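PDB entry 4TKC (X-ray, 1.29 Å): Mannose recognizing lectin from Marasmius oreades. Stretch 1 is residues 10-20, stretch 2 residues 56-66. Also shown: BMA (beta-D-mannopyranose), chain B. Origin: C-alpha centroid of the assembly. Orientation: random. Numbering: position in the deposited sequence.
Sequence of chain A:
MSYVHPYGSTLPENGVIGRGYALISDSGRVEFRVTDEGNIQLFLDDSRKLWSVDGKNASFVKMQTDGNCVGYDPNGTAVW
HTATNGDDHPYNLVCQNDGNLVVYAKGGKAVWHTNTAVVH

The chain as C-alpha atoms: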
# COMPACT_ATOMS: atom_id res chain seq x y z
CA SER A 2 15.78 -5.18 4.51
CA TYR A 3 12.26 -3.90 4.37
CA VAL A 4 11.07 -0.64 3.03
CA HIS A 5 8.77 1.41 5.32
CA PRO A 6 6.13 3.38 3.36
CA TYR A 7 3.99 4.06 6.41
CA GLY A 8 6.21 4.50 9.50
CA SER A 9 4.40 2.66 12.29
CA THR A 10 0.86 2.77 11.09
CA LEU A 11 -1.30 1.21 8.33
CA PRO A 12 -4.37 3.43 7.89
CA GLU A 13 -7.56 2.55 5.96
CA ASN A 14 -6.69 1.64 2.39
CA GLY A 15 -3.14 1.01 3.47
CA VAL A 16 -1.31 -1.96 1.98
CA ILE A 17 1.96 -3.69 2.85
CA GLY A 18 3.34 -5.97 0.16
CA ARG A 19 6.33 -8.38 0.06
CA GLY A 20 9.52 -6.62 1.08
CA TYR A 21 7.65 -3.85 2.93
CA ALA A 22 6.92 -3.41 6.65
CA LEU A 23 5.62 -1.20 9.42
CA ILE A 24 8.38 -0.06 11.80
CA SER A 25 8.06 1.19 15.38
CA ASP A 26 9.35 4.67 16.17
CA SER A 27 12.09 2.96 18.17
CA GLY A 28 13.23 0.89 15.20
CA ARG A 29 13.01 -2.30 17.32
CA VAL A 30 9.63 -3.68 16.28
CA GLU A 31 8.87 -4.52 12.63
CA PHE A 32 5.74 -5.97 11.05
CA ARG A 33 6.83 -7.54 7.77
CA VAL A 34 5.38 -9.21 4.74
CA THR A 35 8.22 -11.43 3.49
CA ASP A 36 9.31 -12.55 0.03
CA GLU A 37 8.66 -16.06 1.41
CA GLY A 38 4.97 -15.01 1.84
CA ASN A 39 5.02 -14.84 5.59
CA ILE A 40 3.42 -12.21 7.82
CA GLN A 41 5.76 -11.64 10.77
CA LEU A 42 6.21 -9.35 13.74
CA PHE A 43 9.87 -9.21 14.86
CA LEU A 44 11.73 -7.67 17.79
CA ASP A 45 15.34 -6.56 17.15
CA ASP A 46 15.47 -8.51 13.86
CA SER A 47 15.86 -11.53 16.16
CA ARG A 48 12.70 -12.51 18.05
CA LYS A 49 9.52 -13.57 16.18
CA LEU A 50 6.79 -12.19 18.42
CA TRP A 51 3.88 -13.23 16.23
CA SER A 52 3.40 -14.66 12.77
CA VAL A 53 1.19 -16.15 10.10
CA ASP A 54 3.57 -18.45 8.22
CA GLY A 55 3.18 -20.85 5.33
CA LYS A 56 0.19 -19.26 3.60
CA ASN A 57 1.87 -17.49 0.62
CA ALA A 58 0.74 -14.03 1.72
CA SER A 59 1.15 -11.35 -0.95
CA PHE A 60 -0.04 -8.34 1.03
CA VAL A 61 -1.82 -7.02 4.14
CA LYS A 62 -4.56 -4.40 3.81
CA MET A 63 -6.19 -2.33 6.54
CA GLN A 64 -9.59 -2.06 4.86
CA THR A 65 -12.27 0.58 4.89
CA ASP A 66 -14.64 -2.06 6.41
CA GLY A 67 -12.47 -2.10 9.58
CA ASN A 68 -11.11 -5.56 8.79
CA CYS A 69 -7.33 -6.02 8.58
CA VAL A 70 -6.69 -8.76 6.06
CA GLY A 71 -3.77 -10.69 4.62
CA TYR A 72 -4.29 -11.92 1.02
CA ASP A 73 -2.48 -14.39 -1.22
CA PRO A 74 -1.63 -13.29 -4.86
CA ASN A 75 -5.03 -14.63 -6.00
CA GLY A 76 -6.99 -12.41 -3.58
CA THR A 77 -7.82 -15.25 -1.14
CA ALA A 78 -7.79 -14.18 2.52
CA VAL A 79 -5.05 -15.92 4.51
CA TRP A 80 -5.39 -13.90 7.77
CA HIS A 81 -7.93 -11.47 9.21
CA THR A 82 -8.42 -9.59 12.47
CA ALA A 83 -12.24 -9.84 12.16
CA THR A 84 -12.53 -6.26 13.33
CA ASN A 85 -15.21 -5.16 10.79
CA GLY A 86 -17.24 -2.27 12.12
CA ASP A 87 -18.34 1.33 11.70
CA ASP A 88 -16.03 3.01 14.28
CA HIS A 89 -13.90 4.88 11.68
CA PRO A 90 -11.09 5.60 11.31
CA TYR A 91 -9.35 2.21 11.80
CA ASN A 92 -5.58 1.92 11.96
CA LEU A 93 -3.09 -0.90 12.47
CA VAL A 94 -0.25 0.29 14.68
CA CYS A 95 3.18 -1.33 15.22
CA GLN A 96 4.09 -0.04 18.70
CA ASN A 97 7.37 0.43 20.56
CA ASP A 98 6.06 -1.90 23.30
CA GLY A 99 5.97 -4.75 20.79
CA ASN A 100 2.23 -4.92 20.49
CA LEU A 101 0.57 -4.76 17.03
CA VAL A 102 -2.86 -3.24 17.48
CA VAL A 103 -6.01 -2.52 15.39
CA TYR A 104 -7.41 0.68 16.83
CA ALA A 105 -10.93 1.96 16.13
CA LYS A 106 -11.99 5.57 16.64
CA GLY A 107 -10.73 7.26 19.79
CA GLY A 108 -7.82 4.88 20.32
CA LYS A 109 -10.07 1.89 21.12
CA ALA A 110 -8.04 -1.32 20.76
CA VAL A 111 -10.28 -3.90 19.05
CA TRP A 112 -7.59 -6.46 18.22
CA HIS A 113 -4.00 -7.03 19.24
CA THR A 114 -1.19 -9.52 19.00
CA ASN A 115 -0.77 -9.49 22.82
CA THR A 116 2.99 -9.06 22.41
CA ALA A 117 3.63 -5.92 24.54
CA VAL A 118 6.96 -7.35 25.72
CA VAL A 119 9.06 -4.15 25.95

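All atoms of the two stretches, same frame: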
# COMPACT_ATOMS: atom_id res chain seq x y z
N THR A 10 2.30 2.87 11.10
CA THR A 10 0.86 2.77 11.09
C THR A 10 0.25 2.55 9.69
O THR A 10 0.56 3.31 8.75
CB THR A 10 0.25 4.02 11.75
OG1 THR A 10 0.72 4.15 13.11
CG2 THR A 10 -1.30 4.02 11.70
N LEU A 11 -0.55 1.51 9.55
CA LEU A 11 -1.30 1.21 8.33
C LEU A 11 -2.70 1.74 8.47
O LEU A 11 -3.50 1.20 9.22
CB LEU A 11 -1.35 -0.32 8.10
CG LEU A 11 -1.60 -0.74 6.66
CD1 LEU A 11 -0.49 -0.23 5.73
CD2 LEU A 11 -1.74 -2.23 6.54
N PRO A 12 -3.00 2.89 7.86
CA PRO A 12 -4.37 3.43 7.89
C PRO A 12 -5.32 2.71 6.90
O PRO A 12 -4.89 1.80 6.19
CB PRO A 12 -4.17 4.90 7.47
CG PRO A 12 -2.85 4.95 6.79
CD PRO A 12 -2.12 3.67 6.97
N GLU A 13 -6.61 3.04 6.97
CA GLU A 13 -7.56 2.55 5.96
C GLU A 13 -7.07 2.80 4.54
O GLU A 13 -6.45 3.82 4.27
CB GLU A 13 -8.95 3.15 6.15
CG GLU A 13 -9.60 2.71 7.47
CD GLU A 13 -11.04 3.25 7.63
OE1 GLU A 13 -11.66 3.59 6.60
OE2 GLU A 13 -11.52 3.36 8.77
N ASN A 14 -7.22 1.74 3.78
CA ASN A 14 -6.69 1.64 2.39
C ASN A 14 -5.19 1.45 2.32
O ASN A 14 -4.60 1.43 1.26
CB ASN A 14 -7.08 2.83 1.50
CG ASN A 14 -8.54 2.84 1.19
OD1 ASN A 14 -9.11 1.79 0.83
ND2 ASN A 14 -9.20 3.96 1.45
N GLY A 15 -4.55 1.29 3.47
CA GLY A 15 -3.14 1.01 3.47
C GLY A 15 -2.84 -0.44 3.09
O GLY A 15 -3.47 -1.36 3.63
N VAL A 16 -1.73 -0.65 2.38
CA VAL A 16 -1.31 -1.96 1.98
C VAL A 16 0.18 -2.13 2.12
O VAL A 16 0.98 -1.28 1.71
CB VAL A 16 -1.65 -2.24 0.48
CG1 VAL A 16 -0.94 -3.51 0.02
CG2 VAL A 16 -3.14 -2.40 0.34
N ILE A 17 0.56 -3.24 2.79
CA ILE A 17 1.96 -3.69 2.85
C ILE A 17 2.18 -4.91 1.97
O ILE A 17 1.53 -5.94 2.19
CB ILE A 17 2.37 -4.24 4.24
CG1 ILE A 17 1.84 -3.41 5.38
CG2 ILE A 17 3.87 -4.40 4.32
CD1 ILE A 17 2.19 -4.01 6.73
N GLY A 18 3.02 -4.80 0.93
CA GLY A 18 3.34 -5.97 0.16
C GLY A 18 4.68 -6.60 0.51
O GLY A 18 5.29 -6.21 1.53
N ARG A 19 5.08 -7.64 -0.20
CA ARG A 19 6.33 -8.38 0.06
C ARG A 19 7.53 -7.47 -0.05
O ARG A 19 7.65 -6.71 -1.05
CB ARG A 19 6.49 -9.56 -0.88
CG ARG A 19 5.39 -10.58 -0.77
CD ARG A 19 5.57 -11.75 -1.72
NE ARG A 19 4.58 -12.78 -1.47
CZ ARG A 19 4.46 -13.90 -2.17
NH1 ARG A 19 3.54 -14.80 -1.87
NH2 ARG A 19 5.32 -14.15 -3.14
N GLY A 20 8.36 -7.50 1.00
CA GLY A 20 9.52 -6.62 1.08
C GLY A 20 9.27 -5.28 1.78
O GLY A 20 10.16 -4.42 1.80
N LYS A 56 1.38 -19.49 4.44
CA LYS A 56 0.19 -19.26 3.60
C LYS A 56 0.37 -18.44 2.31
O LYS A 56 -0.62 -18.14 1.65
CB LYS A 56 -0.93 -18.67 4.48
CG LYS A 56 -1.20 -19.55 5.71
CD LYS A 56 -2.47 -19.18 6.45
CE LYS A 56 -3.74 -19.55 5.69
NZ LYS A 56 -4.99 -19.31 6.46
N ASN A 57 1.61 -18.19 1.91
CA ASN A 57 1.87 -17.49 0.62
C ASN A 57 1.19 -16.13 0.59
O ASN A 57 0.63 -15.72 -0.46
CB ASN A 57 1.44 -18.34 -0.57
CG ASN A 57 2.14 -17.92 -1.84
OD1 ASN A 57 3.34 -17.61 -1.83
ND2 ASN A 57 1.38 -17.85 -2.91
N ALA A 58 1.25 -15.39 1.69
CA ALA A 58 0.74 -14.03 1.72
C ALA A 58 1.45 -13.14 0.70
O ALA A 58 2.69 -13.20 0.57
CB ALA A 58 0.88 -13.43 3.09
N SER A 59 0.64 -12.38 -0.05
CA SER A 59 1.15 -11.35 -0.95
C SER A 59 1.12 -9.96 -0.31
O SER A 59 1.99 -9.12 -0.55
CB SER A 59 0.30 -11.37 -2.21
OG SER A 59 0.69 -10.40 -3.15
N PHE A 60 0.07 -9.67 0.45
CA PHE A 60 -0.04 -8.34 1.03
C PHE A 60 -0.99 -8.37 2.25
O PHE A 60 -1.84 -9.25 2.33
CB PHE A 60 -0.45 -7.27 -0.05
CG PHE A 60 -1.82 -7.49 -0.62
CD1 PHE A 60 -1.97 -8.21 -1.80
CD2 PHE A 60 -2.93 -6.83 -0.11
CE1 PHE A 60 -3.21 -8.38 -2.37
CE2 PHE A 60 -4.18 -7.00 -0.69
CZ PHE A 60 -4.31 -7.79 -1.81
N VAL A 61 -0.89 -7.32 3.05
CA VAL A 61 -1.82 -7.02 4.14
C VAL A 61 -2.50 -5.67 3.88
O VAL A 61 -1.82 -4.71 3.51
CB VAL A 61 -1.03 -6.95 5.47
CG1 VAL A 61 -1.85 -6.35 6.61
CG2 VAL A 61 -0.58 -8.34 5.89
N LYS A 62 -3.81 -5.61 4.05
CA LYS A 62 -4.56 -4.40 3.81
C LYS A 62 -5.42 -4.11 5.04
O LYS A 62 -6.25 -4.96 5.44
CB LYS A 62 -5.43 -4.56 2.54
CG LYS A 62 -6.22 -3.30 2.16
CD LYS A 62 -6.72 -3.42 0.73
CE LYS A 62 -7.24 -2.10 0.17
NZ LYS A 62 -7.88 -2.21 -1.18
N MET A 63 -5.30 -2.87 5.51
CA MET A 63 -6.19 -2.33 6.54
C MET A 63 -7.38 -1.72 5.79
O MET A 63 -7.22 -0.70 5.08
CB MET A 63 -5.46 -1.28 7.41
CG MET A 63 -6.30 -0.54 8.43
SD MET A 63 -6.73 -1.50 9.88
CE MET A 63 -8.32 -2.15 9.44
N GLN A 64 -8.50 -2.42 5.78
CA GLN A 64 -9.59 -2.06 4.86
C GLN A 64 -10.54 -1.02 5.42
O GLN A 64 -10.75 -0.91 6.66
CB GLN A 64 -10.39 -3.32 4.54
CG GLN A 64 -9.54 -4.40 3.89
CD GLN A 64 -10.31 -5.64 3.52
OE1 GLN A 64 -11.38 -5.95 4.06
NE2 GLN A 64 -9.72 -6.40 2.61
N THR A 65 -11.26 -0.38 4.49
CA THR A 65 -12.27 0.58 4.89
C THR A 65 -13.49 -0.07 5.60
O THR A 65 -14.26 0.66 6.23
CB THR A 65 -12.80 1.35 3.70
OG1 THR A 65 -13.24 0.41 2.73
CG2 THR A 65 -11.71 2.23 3.06
N ASP A 66 -13.62 -1.40 5.57
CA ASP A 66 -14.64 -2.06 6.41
C ASP A 66 -14.21 -2.31 7.87
O ASP A 66 -15.02 -2.83 8.63
CB ASP A 66 -15.22 -3.32 5.74
CG ASP A 66 -14.23 -4.47 5.65
OD1 ASP A 66 -13.08 -4.30 6.13
OD2 ASP A 66 -14.63 -5.55 5.12
C1 BMA B . -14.82 -9.95 5.00
C2 BMA B . -14.28 -8.68 4.36
C3 BMA B . -13.46 -9.10 3.16
C4 BMA B . -12.38 -10.13 3.55
C5 BMA B . -12.99 -11.32 4.30
C6 BMA B . -11.90 -12.32 4.69
O1 BMA B . -15.62 -9.52 6.10
O2 BMA B . -13.53 -7.91 5.32
O3 BMA B . -12.89 -7.92 2.58
O4 BMA B . -11.70 -10.61 2.39
O5 BMA B . -13.73 -10.79 5.41
O6 BMA B . -12.03 -12.82 6.03
O HOH W 1 -10.01 -0.68 1.96
O HOH W 2 -8.67 0.39 -1.57

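The strand around Val 16 and Ile 17 runs antiparallel to strand 60-63, with axes at 168° and 4.6 Å apart at closest. The register rests on Ile 17 and Val 61, which exchange two backbone hydrogen bonds: Ile 17 N to Val 61 O and Val 61 N to Ile 17 O, both 2.9 Å, with N-H...O angles of 158° and 160°. Beyond this pair, Met 63 N donates to Gly 15 O (3.0 Å, 155°).

A type II turn from Pro 12 to Gly 15 is closed by Gly 15 N to Pro 12 O (2.8 Å). Asn 14, with phi/psi of 74/5, sits at its third position, and its backbone N reaches Met 63 O at 2.8 Å. Gly 15 fits because a CB here would lie 2.7 Å from Leu 11 CD1.

The side chains sort to two faces. With Ile 17 and Val 61 lies Met 63, whose CB is 3.9 Å from Leu 11 CD2; the same methyl stands 4.1 Å from Val 61 CG1. Leu 11 (chi1 t, chi2 p) thus lays CD2 against both residues. Met 63 has chi1 t and chi2 p, and its CG passes 3.4 Å from Leu 11 O, while the end of the chain leads away; chi3 at -95° falls between wells. It is nevertheless extensively covered, by 86 Å² of the 765 Å² buried in total.

On the other face, Val 16 in the t rotamer splits its branches: CG1 meets Phe 60 CB at 3.8 Å, and CG2 meets Lys 62 CG at 3.7 Å. Phe 60, at chi1 p, carries its ring end away from stretch 1. Lys 62 is extended, all four chi angles t, so its aliphatic part packs on Val 16 while NZ reaches a water at 2.7 Å. That water donates to Asn 14 OD1 (2.8 Å); a second links Asn 14 OD1 (2.9 Å) with Thr 65 N (2.8 Å). The CA-to-CB bond of Asn 14 points away, but the m rotamer brings the amide end nearer to stretch 2, placing ND2 3.4 Å from Thr 65 CG2.

Arg 19 anchors the far end, with 90 Å² covered. Its CA-to-CB bond points sideways, but chi1 m followed by extended chi2 to chi4 carries the guanidinium to stretch 2. Arg 19 NE donates to Ala 58 O at 2.8 Å, and Arg 19 NH1 to Ala 58 O at 3.0 Å and Asn 57 OD1 at 2.8 Å. Both acceptors lie at the guanidinium edge, near its plane, where the N-H groups point.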